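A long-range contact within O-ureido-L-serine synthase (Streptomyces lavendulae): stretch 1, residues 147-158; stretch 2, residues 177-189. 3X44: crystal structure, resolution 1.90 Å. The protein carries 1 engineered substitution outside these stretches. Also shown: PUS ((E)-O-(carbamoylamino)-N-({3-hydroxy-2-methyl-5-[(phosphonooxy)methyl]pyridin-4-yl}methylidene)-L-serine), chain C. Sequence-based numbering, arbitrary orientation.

Stretch 1, residues 147-158: ANPSYHRETTAS
Stretch 2, residues 177-189: GTTGTLTGVGQML

How are the two backbones laid against each other? Stretch 1 is helical and stretch 2 is a loop, Gly-177 to Thr-179, leading into a helix from Gly-180; both helices run on beyond Ser-158 and Leu-189. Their axes approach to 7.2 Å and cross at -49°, with N-to-C directions broadly alike, so the register advances together: Pro-149 CA lies 4.2 Å from Gly-180 CA, and Ala-157 CA 4.8 Å from Val-185 CA. Thr-179 has phi/psi of 76/7; Gly-180 then enters the helix at -59/-38.

What do Asn-148 and Pro-149 do at the start? The CA-to-CB bond of Asn-148 (chi1 t, chi2 0°) points toward stretch 2, and ND2 donates to Thr-178 OG1 at 2.9 Å. Thr-178 OG1 (chi1 p) also accepts from Gly-180 N at 3.1 Å and donates to PUS O1P at 2.6 Å, linking the contact to the ligand phosphate. Pro-149, C-gamma endo, lies so close that its CA is 3.5 Å from Gly-180 O, while its O is 3.4 Å from Gly-184 CA, both CA-H...O contacts. Glycine permits this: an ideal CB on Gly-180 would come within 2.0 Å of Asn-148 OD1, and one on Gly-184 within 2.4 Å of Pro-149 O.

Where does His-152 fit? Its side chain (chi1 -73°, chi2 -69°) is a knob among Gly-180, Thr-181, Gly-184 and Val-185. Thr-181 CA stands 3.8 Å from the centroid of the His-152 ring, 8° off the normal, a CH-pi contact over the face. Thr-181 N and OG1 also donate to PUS O2P, at 3.1 and 3.0 Å. Within stretch 1, His-152 ND1 and Thr-156 OG1 share a 2.9 Å hydrogen bond that helps hold the ring.

How does Arg-153 reach across? Its extended side chain (chi1 m, chi2 and chi3 t, chi4 100°) passes Gly-184, with Arg-153 CG 3.2 Å from Gly-184 O. Arg-153 NE and NH2 both donate to Gln-187 OE1, at 2.6 and 2.9 Å; the acceptor lies at the guanidinium edge, near its plane, so one oxygen can serve both donors. Gln-187 is m, t, with chi3 -16°.

What closes the far end? A wider pi-type turn at 152-156 has Ala-157 N bonding to His-152 O at 2.8 Å. Thr-156 (chi1 m) brings CG2 to 3.8 Å from Val-185 CG2 (chi1 t). Ala-157, pointing toward stretch 2, packs CB 3.7 Å from Met-188 CB, an apolar contact; Met-188 is m, m, m.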

# COMPACT_ATOMS: atom_id res chain seq x y z
N ALA A 147 19.12 7.40 17.49
CA ALA A 147 18.43 7.39 16.20
C ALA A 147 18.21 5.97 15.68
O ALA A 147 17.43 5.76 14.75
CB ALA A 147 19.23 8.20 15.18
N ASN A 148 18.90 5.01 16.27
CA ASN A 148 18.79 3.62 15.87
C ASN A 148 17.46 3.05 16.40
O ASN A 148 16.53 2.84 15.62
CB ASN A 148 20.01 2.85 16.41
CG ASN A 148 19.90 1.34 16.24
OD1 ASN A 148 18.91 0.81 15.72
ND2 ASN A 148 20.94 0.64 16.68
N PRO A 149 17.34 2.84 17.72
CA PRO A 149 16.09 2.31 18.27
C PRO A 149 14.86 3.17 17.97
O PRO A 149 13.74 2.66 17.88
CB PRO A 149 16.37 2.21 19.78
CG PRO A 149 17.49 3.15 20.03
CD PRO A 149 18.33 3.09 18.79
N SER A 150 15.06 4.47 17.82
CA SER A 150 13.95 5.38 17.55
C SER A 150 13.28 5.10 16.21
O SER A 150 12.06 5.17 16.11
CB SER A 150 14.42 6.84 17.62
OG SER A 150 14.91 7.27 16.36
N TYR A 151 14.05 4.79 15.18
CA TYR A 151 13.42 4.51 13.89
C TYR A 151 12.64 3.21 13.99
O TYR A 151 11.70 2.99 13.24
CB TYR A 151 14.45 4.42 12.77
CG TYR A 151 13.87 4.71 11.39
CD1 TYR A 151 13.65 6.02 10.97
CD2 TYR A 151 13.55 3.67 10.52
CE1 TYR A 151 13.13 6.28 9.68
CE2 TYR A 151 13.04 3.92 9.25
CZ TYR A 151 12.83 5.22 8.84
OH TYR A 151 12.33 5.44 7.57
N HIS A 152 13.03 2.34 14.92
CA HIS A 152 12.32 1.07 15.09
C HIS A 152 11.02 1.26 15.85
O HIS A 152 10.05 0.55 15.61
CB HIS A 152 13.21 0.06 15.83
CG HIS A 152 14.32 -0.47 15.00
ND1 HIS A 152 14.11 -1.32 13.93
CD2 HIS A 152 15.66 -0.25 15.05
CE1 HIS A 152 15.27 -1.60 13.36
NE2 HIS A 152 16.22 -0.97 14.02
N ARG A 153 11.00 2.23 16.75
CA ARG A 153 9.79 2.51 17.50
C ARG A 153 8.76 3.09 16.54
O ARG A 153 7.57 2.80 16.62
CB ARG A 153 10.04 3.56 18.59
CG ARG A 153 10.87 3.11 19.77
CD ARG A 153 10.94 4.23 20.80
NE ARG A 153 12.05 4.06 21.73
CZ ARG A 153 13.21 4.69 21.64
NH1 ARG A 153 13.43 5.54 20.64
NH2 ARG A 153 14.16 4.47 22.54
N GLU A 154 9.23 3.93 15.63
CA GLU A 154 8.35 4.61 14.70
C GLU A 154 7.94 3.87 13.44
O GLU A 154 6.88 4.15 12.88
CB GLU A 154 8.95 5.97 14.33
CG GLU A 154 9.13 6.89 15.53
CD GLU A 154 10.22 7.93 15.34
OE1 GLU A 154 10.20 8.65 14.33
OE2 GLU A 154 11.10 8.03 16.22
N THR A 155 8.76 2.93 12.97
CA THR A 155 8.40 2.20 11.77
C THR A 155 8.19 0.71 12.01
O THR A 155 7.08 0.21 11.90
CB THR A 155 9.46 2.40 10.66
OG1 THR A 155 10.73 1.93 11.10
CG2 THR A 155 9.57 3.87 10.30
N THR A 156 9.27 0.00 12.35
CA THR A 156 9.21 -1.44 12.59
C THR A 156 8.10 -1.83 13.56
O THR A 156 7.35 -2.77 13.30
CB THR A 156 10.53 -1.96 13.16
OG1 THR A 156 11.62 -1.38 12.43
CG2 THR A 156 10.58 -3.49 13.04
N ALA A 157 8.03 -1.13 14.68
CA ALA A 157 7.01 -1.39 15.69
C ALA A 157 5.61 -1.00 15.20
O ALA A 157 4.62 -1.67 15.50
CB ALA A 157 7.34 -0.61 16.98
N SER A 158 5.53 0.10 14.45
CA SER A 158 4.24 0.57 13.94
C SER A 158 3.64 -0.40 12.92
O SER A 158 2.42 -0.57 12.86
CB SER A 158 4.38 1.96 13.31
OG SER A 158 4.61 2.95 14.29
N GLY A 177 22.14 -7.34 17.78
CA GLY A 177 23.51 -6.97 17.50
C GLY A 177 23.66 -5.66 18.28
O GLY A 177 24.29 -5.62 19.33
N THR A 178 23.04 -4.60 17.76
CA THR A 178 23.07 -3.31 18.44
C THR A 178 21.93 -3.25 19.47
O THR A 178 21.95 -2.44 20.40
CB THR A 178 22.88 -2.14 17.45
OG1 THR A 178 21.55 -2.19 16.90
CG2 THR A 178 23.90 -2.24 16.33
N THR A 179 20.96 -4.15 19.29
CA THR A 179 19.74 -4.25 20.11
C THR A 179 18.75 -3.15 19.77
O THR A 179 17.71 -3.01 20.42
CB THR A 179 20.01 -4.23 21.66
OG1 THR A 179 20.08 -2.88 22.13
CG2 THR A 179 21.29 -4.97 21.99
N GLY A 180 19.04 -2.39 18.72
CA GLY A 180 18.13 -1.32 18.32
C GLY A 180 16.75 -1.85 17.97
O GLY A 180 15.74 -1.20 18.27
N THR A 181 16.69 -3.01 17.34
CA THR A 181 15.42 -3.60 16.95
C THR A 181 14.66 -4.03 18.19
O THR A 181 13.51 -3.67 18.38
CB THR A 181 15.62 -4.83 16.03
OG1 THR A 181 16.12 -4.40 14.76
CG2 THR A 181 14.31 -5.57 15.81
N LEU A 182 15.34 -4.79 19.04
CA LEU A 182 14.76 -5.28 20.28
C LEU A 182 14.31 -4.17 21.23
O LEU A 182 13.28 -4.28 21.88
CB LEU A 182 15.77 -6.19 20.99
CG LEU A 182 15.52 -6.50 22.45
CD1 LEU A 182 14.34 -7.45 22.56
CD2 LEU A 182 16.78 -7.11 23.08
N THR A 183 15.10 -3.11 21.32
CA THR A 183 14.75 -2.01 22.21
C THR A 183 13.62 -1.14 21.65
O THR A 183 12.66 -0.83 22.36
CB THR A 183 15.98 -1.13 22.50
OG1 THR A 183 16.95 -1.90 23.22
CG2 THR A 183 15.59 0.09 23.35
N GLY A 184 13.73 -0.77 20.37
CA GLY A 184 12.71 0.05 19.74
C GLY A 184 11.35 -0.62 19.70
O GLY A 184 10.34 -0.03 20.08
N VAL A 185 11.32 -1.86 19.23
CA VAL A 185 10.05 -2.58 19.16
C VAL A 185 9.58 -2.98 20.56
O VAL A 185 8.41 -2.84 20.89
CB VAL A 185 10.17 -3.84 18.29
CG1 VAL A 185 8.84 -4.58 18.26
CG2 VAL A 185 10.57 -3.47 16.87
N GLY A 186 10.52 -3.46 21.37
CA GLY A 186 10.18 -3.88 22.72
C GLY A 186 9.51 -2.81 23.55
O GLY A 186 8.60 -3.09 24.33
N GLN A 187 9.97 -1.57 23.38
CA GLN A 187 9.43 -0.44 24.13
C GLN A 187 8.03 -0.02 23.70
O GLN A 187 7.23 0.43 24.54
CB GLN A 187 10.39 0.75 24.02
CG GLN A 187 11.58 0.63 24.95
CD GLN A 187 12.55 1.78 24.80
OE1 GLN A 187 12.50 2.52 23.82
NE2 GLN A 187 13.43 1.94 25.78
N MET A 188 7.72 -0.15 22.42
CA MET A 188 6.40 0.22 21.92
C MET A 188 5.43 -0.90 22.29
O MET A 188 4.26 -0.65 22.59
CB MET A 188 6.44 0.43 20.40
CG MET A 188 7.31 1.62 19.98
SD MET A 188 7.15 3.09 21.03
CE MET A 188 5.59 3.70 20.49
N LEU A 189 5.93 -2.13 22.26
CA LEU A 189 5.12 -3.28 22.62
C LEU A 189 4.73 -3.16 24.09
O LEU A 189 3.62 -3.54 24.48
CB LEU A 189 5.91 -4.58 22.43
CG LEU A 189 6.04 -5.12 21.01
CD1 LEU A 189 7.02 -6.28 21.00
CD2 LEU A 189 4.68 -5.54 20.48
N PUS C . 23.78 -5.83 12.10
CA PUS C . 24.60 -4.62 12.49
CB PUS C . 25.29 -4.80 13.89
OG PUS C . 26.19 -6.00 13.86
ND PUS C . 27.32 -5.82 14.74
CE PUS C . 27.55 -6.72 15.72
NZ2 PUS C . 26.57 -7.52 16.15
OZ1 PUS C . 28.63 -6.79 16.22
C PUS C . 25.68 -4.38 11.41
O PUS C . 25.52 -4.84 10.31
OT PUS C . 26.67 -3.75 11.66
C2 PUS C . 21.48 -9.51 11.09
C3 PUS C . 22.19 -8.23 11.30
C4 PUS C . 21.95 -7.49 12.54
C5 PUS C . 21.00 -8.03 13.52
C6 PUS C . 20.34 -9.30 13.22
C2A PUS C . 21.73 -10.31 9.85
C4A PUS C . 22.79 -6.28 12.90
C5A PUS C . 20.71 -7.30 14.83
N1 PUS C . 20.60 -9.98 12.04
O3 PUS C . 22.98 -7.73 10.34
O1P PUS C . 21.32 -4.38 15.45
O2P PUS C . 18.97 -4.11 15.51
O3P PUS C . 20.01 -5.67 16.97
O4P PUS C . 19.88 -6.12 14.59
P PUS C . 20.05 -5.07 15.63